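Side-chain contact in tripartite terminase subunit 3 (Human herpesvirus 5, PDB 3N4P), which forms the large, nuclease-bearing subunit of the terminase motor that probably translocates viral genomic DNA into empty capsids, here represented by its C-terminal nuclease domain: residues B[48-53]-B[91-96]. Residues are numbered along the deposited sequence; the frame is centred on the assembly and turned at random.
With MG (magnesium ion), chain E.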
loop_
_atom_site.group_PDB
_atom_site.type_symbol
_atom_site.label_atom_id
_atom_site.label_comp_id
_atom_site.label_asym_id
_atom_site.label_seq_id
_atom_site.Cartn_x
_atom_site.Cartn_y
_atom_site.Cartn_z
ATOM N N TYR B 48 -0.776 -3.638 1.418
ATOM C CA TYR B 48 -1.110 -3.821 2.830
ATOM C C TYR B 48 0.064 -4.319 3.718
ATOM O O TYR B 48 0.713 -5.330 3.431
ATOM C CB TYR B 48 -2.273 -4.821 2.899
ATOM C CG TYR B 48 -3.611 -4.182 2.723
ATOM C CD1 TYR B 48 -4.386 -4.406 1.594
ATOM C CD2 TYR B 48 -4.105 -3.314 3.695
ATOM C CE1 TYR B 48 -5.688 -3.724 1.427
ATOM C CE2 TYR B 48 -5.371 -2.672 3.558
ATOM C CZ TYR B 48 -6.142 -2.898 2.422
ATOM O OH TYR B 48 -7.336 -2.222 2.280
ATOM N N SER B 49 0.323 -3.638 4.814
ATOM C CA SER B 49 1.389 -3.936 5.741
ATOM C C SER B 49 0.720 -4.545 6.934
ATOM O O SER B 49 0.561 -3.911 7.983
ATOM C CB SER B 49 2.024 -2.661 6.206
ATOM O OG SER B 49 3.155 -2.360 5.431
ATOM N N THR B 50 0.280 -5.769 6.734
ATOM C CA THR B 50 -0.287 -6.604 7.746
ATOM C C THR B 50 0.527 -6.644 9.081
ATOM O O THR B 50 -0.045 -6.735 10.171
ATOM C CB THR B 50 -0.324 -8.006 7.085
ATOM O OG1 THR B 50 -1.674 -8.304 6.694
ATOM C CG2 THR B 50 0.231 -8.997 7.909
ATOM N N LEU B 51 1.848 -6.507 8.982
ATOM C CA LEU B 51 2.729 -6.533 10.140
ATOM C C LEU B 51 2.625 -5.278 10.982
ATOM O O LEU B 51 3.092 -5.263 12.103
ATOM C CB LEU B 51 4.183 -6.730 9.695
ATOM C CG LEU B 51 4.449 -8.082 9.023
ATOM C CD1 LEU B 51 5.793 -8.038 8.230
ATOM C CD2 LEU B 51 4.396 -9.205 10.071
ATOM N N ASN B 52 2.005 -4.228 10.446
ATOM C CA ASN B 52 1.776 -2.989 11.179
ATOM C C ASN B 52 0.658 -3.077 12.204
ATOM O O ASN B 52 0.422 -2.114 12.937
ATOM C CB ASN B 52 1.467 -1.840 10.211
ATOM C CG ASN B 52 2.736 -1.184 9.644
ATOM O OD1 ASN B 52 3.790 -1.223 10.277
ATOM N ND2 ASN B 52 2.627 -0.557 8.457
ATOM N N THR B 53 -0.047 -4.217 12.267
ATOM C CA THR B 53 -1.172 -4.315 13.209
ATOM C C THR B 53 -1.301 -5.693 13.875
ATOM O O THR B 53 -0.850 -6.668 13.319
ATOM C CB THR B 53 -2.514 -3.951 12.531
ATOM O OG1 THR B 53 -3.516 -3.908 13.530
ATOM C CG2 THR B 53 -2.924 -5.029 11.546
ATOM N N GLN B 91 -11.973 -7.096 0.309
ATOM C CA GLN B 91 -10.841 -7.249 -0.626
ATOM C C GLN B 91 -10.182 -8.593 -0.508
ATOM O O GLN B 91 -10.466 -9.372 0.407
ATOM C CB GLN B 91 -9.820 -6.137 -0.419
ATOM C CG GLN B 91 -10.466 -4.707 -0.700
ATOM C CD GLN B 91 -9.578 -3.568 -0.248
ATOM O OE1 GLN B 91 -9.301 -3.437 0.931
ATOM N NE2 GLN B 91 -9.132 -2.743 -1.176
ATOM N N PHE B 92 -9.289 -8.849 -1.455
ATOM C CA PHE B 92 -8.482 -10.060 -1.506
ATOM C C PHE B 92 -7.063 -9.700 -1.632
ATOM O O PHE B 92 -6.677 -8.900 -2.507
ATOM C CB PHE B 92 -8.961 -10.889 -2.677
ATOM C CG PHE B 92 -10.476 -11.031 -2.668
ATOM C CD1 PHE B 92 -11.090 -12.006 -1.880
ATOM C CD2 PHE B 92 -11.269 -10.145 -3.380
ATOM C CE1 PHE B 92 -12.510 -12.137 -1.821
ATOM C CE2 PHE B 92 -12.707 -10.239 -3.324
ATOM C CZ PHE B 92 -13.314 -11.271 -2.528
ATOM N N LEU B 93 -6.291 -10.300 -0.744
ATOM C CA LEU B 93 -4.922 -9.953 -0.507
ATOM C C LEU B 93 -3.971 -11.039 -1.018
ATOM O O LEU B 93 -4.196 -12.205 -0.756
ATOM C CB LEU B 93 -4.798 -9.873 0.990
ATOM C CG LEU B 93 -4.088 -8.680 1.555
ATOM C CD1 LEU B 93 -5.224 -7.915 2.137
ATOM C CD2 LEU B 93 -3.244 -9.136 2.644
ATOM N N ILE B 94 -2.919 -10.690 -1.759
ATOM C CA ILE B 94 -2.035 -11.736 -2.322
ATOM C C ILE B 94 -0.900 -11.867 -1.336
ATOM O O ILE B 94 -0.167 -10.883 -1.104
ATOM C CB ILE B 94 -1.484 -11.355 -3.704
ATOM C CG1 ILE B 94 -2.618 -11.261 -4.690
ATOM C CG2 ILE B 94 -0.409 -12.388 -4.247
ATOM C CD1 ILE B 94 -2.155 -10.435 -5.812
ATOM N N TYR B 95 -0.811 -13.054 -0.706
ATOM C CA TYR B 95 0.212 -13.309 0.284
ATOM C C TYR B 95 1.506 -13.909 -0.273
ATOM O O TYR B 95 2.581 -13.801 0.347
ATOM C CB TYR B 95 -0.345 -14.282 1.363
ATOM C CG TYR B 95 -1.426 -13.632 2.297
ATOM C CD1 TYR B 95 -1.108 -12.540 3.106
ATOM C CD2 TYR B 95 -2.741 -14.092 2.311
ATOM C CE1 TYR B 95 -2.048 -11.966 3.951
ATOM C CE2 TYR B 95 -3.724 -13.550 3.167
ATOM C CZ TYR B 95 -3.360 -12.494 3.986
ATOM O OH TYR B 95 -4.281 -11.929 4.820
ATOM N N GLY B 96 1.398 -14.599 -1.401
ATOM C CA GLY B 96 2.511 -15.367 -1.921
ATOM C C GLY B 96 2.382 -15.608 -3.396
ATOM O O GLY B 96 1.243 -15.682 -3.927
HETATM MG MG MG E . 0.475 -0.177 14.086
#
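Tyr48 and Gln91 make the polar half of this contact, with the phenol OH of Tyr48 2.7 Å from Gln91 OE1, to which it can donate a hydrogen bond. Gln91 OE1 lies at the edge of the Tyr48 ring, near its plane, while the amide plane stands 88° from the ring plane. Gln91 places its oxygen there with CG anti to its own carbonyl carbon (chi1 -61°) and an extended chain beyond. Its NE2 is hydrogen-bonded to Gly202 O, an amide orientation consistent with OE1 facing the phenol. Glu42 OE1 of the second subunit is also hydrogen-bonded to this hydroxyl, whose one proton is thus contested, and the bond to Gln91 is not settled.

The apolar half is carried by Leu93, whose side chain crosses that of Tyr48 at about a right angle. One methyl, Leu93 CD1, approaches the ring obliquely, 3.6 Å from Tyr48 CD1 and 4.1 Å from Tyr48 CG. The other methyl reaches toward Thr50, with Leu93 CD2 a looser 4.4 Å from Thr50 OG1. Within the strand, Leu93 CB also lies over one face of the Tyr95 ring, offset toward its rim.

Beyond Tyr48 the chain turns through the 3-10 segment 50-52, closed by Asn52 N to Ser49 O at 2.9 Å. Asn52 O binds a magnesium ion at 2.2 Å, at the subunit interface and apart from the nuclease site.

Backbone bonds from Tyr48 to Ala206 and Gln208, and from Phe92 to Tyr203 and Lys205, put strand 204-211 between the two segments. The side chains therefore meet across an intervening strand, at the margin of this chain's mixed sheet, which continues into the second subunit through Tyr48, in an RNase H-like nuclease domain.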